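PHOX (Pseudomonas fluorescens, PDB 4A9V) hydrolyses phosphate monoesters as an alkaline phosphatase of the PhoX family, a beta-propeller enzyme whose cofactor combines iron and calcium. Local coordinates at residues A[504-516]-A[523-536]. Residues are numbered along the deposited sequence; the frame is centred on the assembly and turned at random.
Sequences AGMGNNQMLCADP and RFMVGPIGCEVTGI. With LI (lithium ion), chain G.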
loop_
_atom_site.group_PDB
_atom_site.type_symbol
_atom_site.label_atom_id
_atom_site.label_comp_id
_atom_site.label_asym_id
_atom_site.label_seq_id
_atom_site.Cartn_x
_atom_site.Cartn_y
_atom_site.Cartn_z
ATOM N N ALA A 504 4.031 -24.230 8.247
ATOM C CA ALA A 504 4.815 -25.317 7.661
ATOM C C ALA A 504 4.346 -25.580 6.237
ATOM O O ALA A 504 3.165 -25.844 6.008
ATOM C CB ALA A 504 4.699 -26.578 8.505
ATOM N N GLY A 505 5.282 -25.541 5.294
ATOM C CA GLY A 505 4.975 -25.809 3.898
ATOM C C GLY A 505 4.710 -24.577 3.050
ATOM O O GLY A 505 4.532 -24.690 1.841
ATOM N N MET A 506 4.645 -23.406 3.673
ATOM C CA MET A 506 4.334 -22.185 2.930
ATOM C C MET A 506 5.562 -21.476 2.364
ATOM O O MET A 506 5.446 -20.677 1.437
ATOM C CB MET A 506 3.531 -21.233 3.803
ATOM C CG MET A 506 2.137 -21.764 4.060
ATOM S SD MET A 506 1.212 -20.748 5.222
ATOM C CE MET A 506 -0.414 -21.476 5.029
ATOM N N GLY A 507 6.729 -21.716 2.952
ATOM C CA GLY A 507 7.963 -21.120 2.448
ATOM C C GLY A 507 8.014 -19.603 2.538
ATOM O O GLY A 507 7.357 -18.986 3.379
ATOM N N ASN A 508 8.783 -19.011 1.630
ATOM C CA ASN A 508 8.999 -17.571 1.577
ATOM C C ASN A 508 7.747 -16.860 1.063
ATOM O O ASN A 508 6.861 -17.489 0.470
ATOM C CB ASN A 508 10.176 -17.263 0.646
ATOM C CG ASN A 508 11.524 -17.652 1.229
ATOM O OD1 ASN A 508 11.637 -18.104 2.369
ATOM N ND2 ASN A 508 12.565 -17.462 0.432
ATOM N N ASN A 509 7.742 -15.536 1.172
ATOM C CA ASN A 509 6.666 -14.756 0.585
ATOM C C ASN A 509 6.653 -14.872 -0.930
ATOM O O ASN A 509 7.632 -15.289 -1.558
ATOM C CB ASN A 509 6.758 -13.301 1.041
ATOM C CG ASN A 509 6.154 -13.103 2.407
ATOM O OD1 ASN A 509 5.018 -13.516 2.643
ATOM N ND2 ASN A 509 6.911 -12.515 3.325
ATOM N N GLN A 510 5.494 -14.600 -1.507
ATOM C CA GLN A 510 5.169 -15.148 -2.805
ATOM C C GLN A 510 4.081 -14.356 -3.502
ATOM O O GLN A 510 3.485 -13.432 -2.930
ATOM C CB GLN A 510 4.750 -16.590 -2.629
ATOM C CG GLN A 510 3.550 -16.762 -1.730
ATOM C CD GLN A 510 3.346 -18.206 -1.316
ATOM O OE1 GLN A 510 2.519 -18.924 -1.896
ATOM N NE2 GLN A 510 4.076 -18.632 -0.291
ATOM N N MET A 511 3.892 -14.674 -4.773
ATOM C CA MET A 511 2.810 -14.119 -5.555
ATOM C C MET A 511 2.043 -15.262 -6.187
ATOM O O MET A 511 2.636 -16.211 -6.706
ATOM C CB MET A 511 3.345 -13.157 -6.626
ATOM C CG MET A 511 2.256 -12.496 -7.468
ATOM S SD MET A 511 2.809 -11.028 -8.361
ATOM C CE MET A 511 3.974 -11.757 -9.502
ATOM N N LEU A 512 0.721 -15.152 -6.147
ATOM C CA LEU A 512 -0.176 -16.142 -6.712
ATOM C C LEU A 512 -1.108 -15.472 -7.714
ATOM O O LEU A 512 -1.162 -14.245 -7.813
ATOM C CB LEU A 512 -0.992 -16.830 -5.602
ATOM C CG LEU A 512 -0.156 -17.386 -4.437
ATOM C CD1 LEU A 512 -0.155 -16.450 -3.237
ATOM C CD2 LEU A 512 -0.621 -18.782 -4.031
ATOM N N CYS A 513 -1.784 -16.292 -8.502
ATOM C CA CYS A 513 -2.720 -15.807 -9.492
ATOM C C CYS A 513 -4.026 -16.566 -9.343
ATOM O O CYS A 513 -4.027 -17.782 -9.166
ATOM C CB CYS A 513 -2.148 -16.019 -10.894
ATOM S SG CYS A 513 -3.010 -15.105 -12.193
ATOM N N ALA A 514 -5.135 -15.842 -9.438
ATOM C CA ALA A 514 -6.454 -16.403 -9.187
ATOM C C ALA A 514 -7.415 -16.095 -10.329
ATOM O O ALA A 514 -7.342 -15.032 -10.964
ATOM C CB ALA A 514 -7.014 -15.870 -7.879
ATOM N N ASP A 515 -8.366 -17.004 -10.515
ATOM C CA ASP A 515 -9.489 -16.838 -11.430
ATOM C C ASP A 515 -10.717 -16.408 -10.624
ATOM O O ASP A 515 -11.219 -17.176 -9.806
ATOM C CB ASP A 515 -9.753 -18.180 -12.124
ATOM C CG ASP A 515 -10.827 -18.101 -13.180
ATOM O OD1 ASP A 515 -11.823 -17.389 -12.967
ATOM O OD2 ASP A 515 -10.683 -18.772 -14.221
ATOM N N PRO A 516 -11.160 -15.155 -10.796
ATOM C CA PRO A 516 -12.270 -14.663 -9.989
ATOM C C PRO A 516 -13.547 -15.492 -10.094
ATOM O O PRO A 516 -14.296 -15.605 -9.118
ATOM C CB PRO A 516 -12.489 -13.252 -10.538
ATOM C CG PRO A 516 -11.137 -12.830 -10.988
ATOM C CD PRO A 516 -10.534 -14.076 -11.581
ATOM N N ARG A 523 0.146 -20.784 -7.382
ATOM C CA ARG A 523 1.352 -20.056 -7.001
ATOM C C ARG A 523 2.204 -19.774 -8.229
ATOM O O ARG A 523 2.466 -20.678 -9.031
ATOM C CB ARG A 523 2.159 -20.844 -5.965
ATOM C CG ARG A 523 3.277 -20.032 -5.339
ATOM C CD ARG A 523 4.082 -20.827 -4.321
ATOM N NE ARG A 523 3.279 -21.233 -3.172
ATOM C CZ ARG A 523 2.853 -22.471 -2.939
ATOM N NH1 ARG A 523 3.129 -23.463 -3.776
ATOM N NH2 ARG A 523 2.203 -22.741 -1.817
ATOM N N PHE A 524 2.623 -18.519 -8.373
ATOM C CA PHE A 524 3.333 -18.053 -9.565
ATOM C C PHE A 524 4.808 -17.740 -9.293
ATOM O O PHE A 524 5.652 -18.029 -10.138
ATOM C CB PHE A 524 2.627 -16.818 -10.140
ATOM C CG PHE A 524 3.334 -16.203 -11.315
ATOM C CD1 PHE A 524 3.184 -16.722 -12.586
ATOM C CD2 PHE A 524 4.121 -15.077 -11.151
ATOM C CE1 PHE A 524 3.857 -16.164 -13.658
ATOM C CE2 PHE A 524 4.766 -14.495 -12.226
ATOM C CZ PHE A 524 4.615 -15.025 -13.488
ATOM N N MET A 525 5.105 -17.077 -8.176
ATOM C CA MET A 525 6.463 -16.624 -7.878
ATOM C C MET A 525 6.730 -16.789 -6.389
ATOM O O MET A 525 5.850 -16.559 -5.560
ATOM C CB MET A 525 6.638 -15.150 -8.271
ATOM C CG MET A 525 8.057 -14.633 -8.108
ATOM S SD MET A 525 8.202 -12.872 -8.478
ATOM C CE MET A 525 7.631 -12.168 -6.942
ATOM N N VAL A 526 7.961 -17.157 -6.055
ATOM C CA VAL A 526 8.437 -17.085 -4.686
ATOM C C VAL A 526 9.646 -16.166 -4.628
ATOM O O VAL A 526 10.490 -16.175 -5.527
ATOM C CB VAL A 526 8.813 -18.477 -4.128
ATOM C CG1 VAL A 526 9.243 -18.344 -2.677
ATOM C CG2 VAL A 526 7.657 -19.460 -4.274
ATOM N N GLY A 527 9.663 -15.301 -3.620
ATOM C CA GLY A 527 10.733 -14.338 -3.442
ATOM C C GLY A 527 11.829 -14.822 -2.515
ATOM O O GLY A 527 11.761 -15.929 -1.965
ATOM N N PRO A 528 12.829 -13.965 -2.302
ATOM C CA PRO A 528 14.022 -14.330 -1.554
ATOM C C PRO A 528 13.839 -14.210 -0.037
ATOM O O PRO A 528 12.746 -13.919 0.464
ATOM C CB PRO A 528 15.071 -13.343 -2.075
ATOM C CG PRO A 528 14.285 -12.138 -2.470
ATOM C CD PRO A 528 13.011 -12.702 -3.042
ATOM N N ILE A 529 14.904 -14.487 0.695
ATOM C CA ILE A 529 14.809 -14.647 2.132
ATOM C C ILE A 529 14.563 -13.305 2.806
ATOM O O ILE A 529 15.229 -12.315 2.509
ATOM C CB ILE A 529 16.087 -15.318 2.679
ATOM C CG1 ILE A 529 16.143 -16.771 2.194
ATOM C CG2 ILE A 529 16.142 -15.249 4.199
ATOM C CD1 ILE A 529 17.436 -17.485 2.530
ATOM N N GLY A 530 13.571 -13.270 3.693
ATOM C CA GLY A 530 13.324 -12.108 4.532
ATOM C C GLY A 530 12.519 -10.999 3.874
ATOM O O GLY A 530 12.250 -9.989 4.514
ATOM N N CYS A 531 12.162 -11.162 2.599
ATOM C CA CYS A 531 11.416 -10.130 1.874
ATOM C C CYS A 531 9.922 -10.241 2.137
ATOM O O CYS A 531 9.426 -11.261 2.615
ATOM C CB CYS A 531 11.683 -10.221 0.365
ATOM S SG CYS A 531 10.674 -11.422 -0.533
ATOM N N GLU A 532 9.194 -9.212 1.722
ATOM C CA GLU A 532 7.820 -9.401 1.280
ATOM C C GLU A 532 7.688 -9.014 -0.183
ATOM O O GLU A 532 8.548 -8.333 -0.740
ATOM C CB GLU A 532 6.823 -8.616 2.146
ATOM C CG GLU A 532 6.883 -7.104 2.019
ATOM C CD GLU A 532 6.046 -6.409 3.086
ATOM O OE1 GLU A 532 6.546 -6.253 4.221
ATOM O OE2 GLU A 532 4.892 -6.022 2.792
ATOM N N VAL A 533 6.672 -9.567 -0.831
ATOM C CA VAL A 533 6.414 -9.329 -2.242
ATOM C C VAL A 533 5.310 -8.280 -2.308
ATOM O O VAL A 533 4.253 -8.461 -1.696
ATOM C CB VAL A 533 5.982 -10.638 -2.928
ATOM C CG1 VAL A 533 5.574 -10.382 -4.364
ATOM C CG2 VAL A 533 7.105 -11.664 -2.863
ATOM N N THR A 534 5.598 -7.144 -2.935
ATOM C CA THR A 534 4.708 -6.004 -2.868
ATOM C C THR A 534 4.961 -5.091 -4.057
ATOM O O THR A 534 6.084 -4.996 -4.536
ATOM C CB THR A 534 4.874 -5.263 -1.537
ATOM O OG1 THR A 534 3.841 -4.282 -1.403
ATOM C CG2 THR A 534 6.259 -4.645 -1.401
ATOM N N GLY A 535 3.920 -4.405 -4.512
ATOM C CA GLY A 535 4.025 -3.566 -5.694
ATOM C C GLY A 535 3.803 -4.385 -6.950
ATOM O O GLY A 535 4.460 -5.410 -7.155
ATOM N N ILE A 536 2.876 -3.943 -7.788
ATOM C CA ILE A 536 2.627 -4.615 -9.057
ATOM C C ILE A 536 2.184 -3.608 -10.105
ATOM O O ILE A 536 1.375 -2.722 -9.834
ATOM C CB ILE A 536 1.610 -5.768 -8.908
ATOM C CG1 ILE A 536 1.447 -6.512 -10.233
ATOM C CG2 ILE A 536 0.273 -5.281 -8.361
ATOM C CD1 ILE A 536 0.700 -7.818 -10.092
HETATM LI LI LI G . 5.895 -6.961 6.461
HETATM O O HOH W 1 12.274 -15.801 4.314
HETATM O O HOH W 2 10.232 -14.355 2.192
HETATM O O HOH W 3 5.802 -8.527 7.709
HETATM O O HOH W 4 7.648 -8.833 6.198
HETATM O O HOH W 5 4.783 -5.453 6.730
#
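Gln510 and Arg523 meet on one face of the hairpin, where Arg523 NE donates to Gln510 OE1 at 2.7 Å. The oxygen lies in the guanidinium plane, yet the donor stands above the amide's carbonyl plane, the two flat groups being turned 69° apart. Gln510 CG sits between its backbone N and carbonyl carbon (chi1 60°), and the extended chain beyond brings NE2 to Asn508 O at 3.1 Å. With an alanine here, Arg523 NE is likely to lose this acceptor and Asn508 O its amide donor. The guanidinium's other nitrogens bind the carbonyls of Ile16, Gln472 and Met474.

On the other face, Met511 CE approaches the Phe524 ring obliquely, 3.7 Å from CD2, while its CB rests on Met525 CB and Val533 CG1. In the backbone, Met511 O accepts from both Phe524 N (2.8 Å) and Met525 N (3.0 Å), the two residues facing Met511 as a classic beta bulge.

Further along, two asparagine amides hold the link between the strands. Asn508 ND2 reaches Gly527 O, just before the type II turn Pro528-Cys531, at 3.0 Å, and Asn509 ND2 meets a lone pair of Cys531 O, at its close, at 2.9 Å in a nearly straight bond (169°). Asn509 OD1, held by Thr493 OG1 and Gly495 N, ties the residues flanking Asp494 to the one before Glu532, whose OE1 binds lithium with Asp494 and is hydrogen-bonded to His551 NE2.

Strands 510-514 and 521-526 form the outer hairpin of a four-stranded antiparallel propeller sheet, with 489-493 flanking 510-514; the chain then crosses to 532-538, the edge strand of the next sheet, beside 544-550.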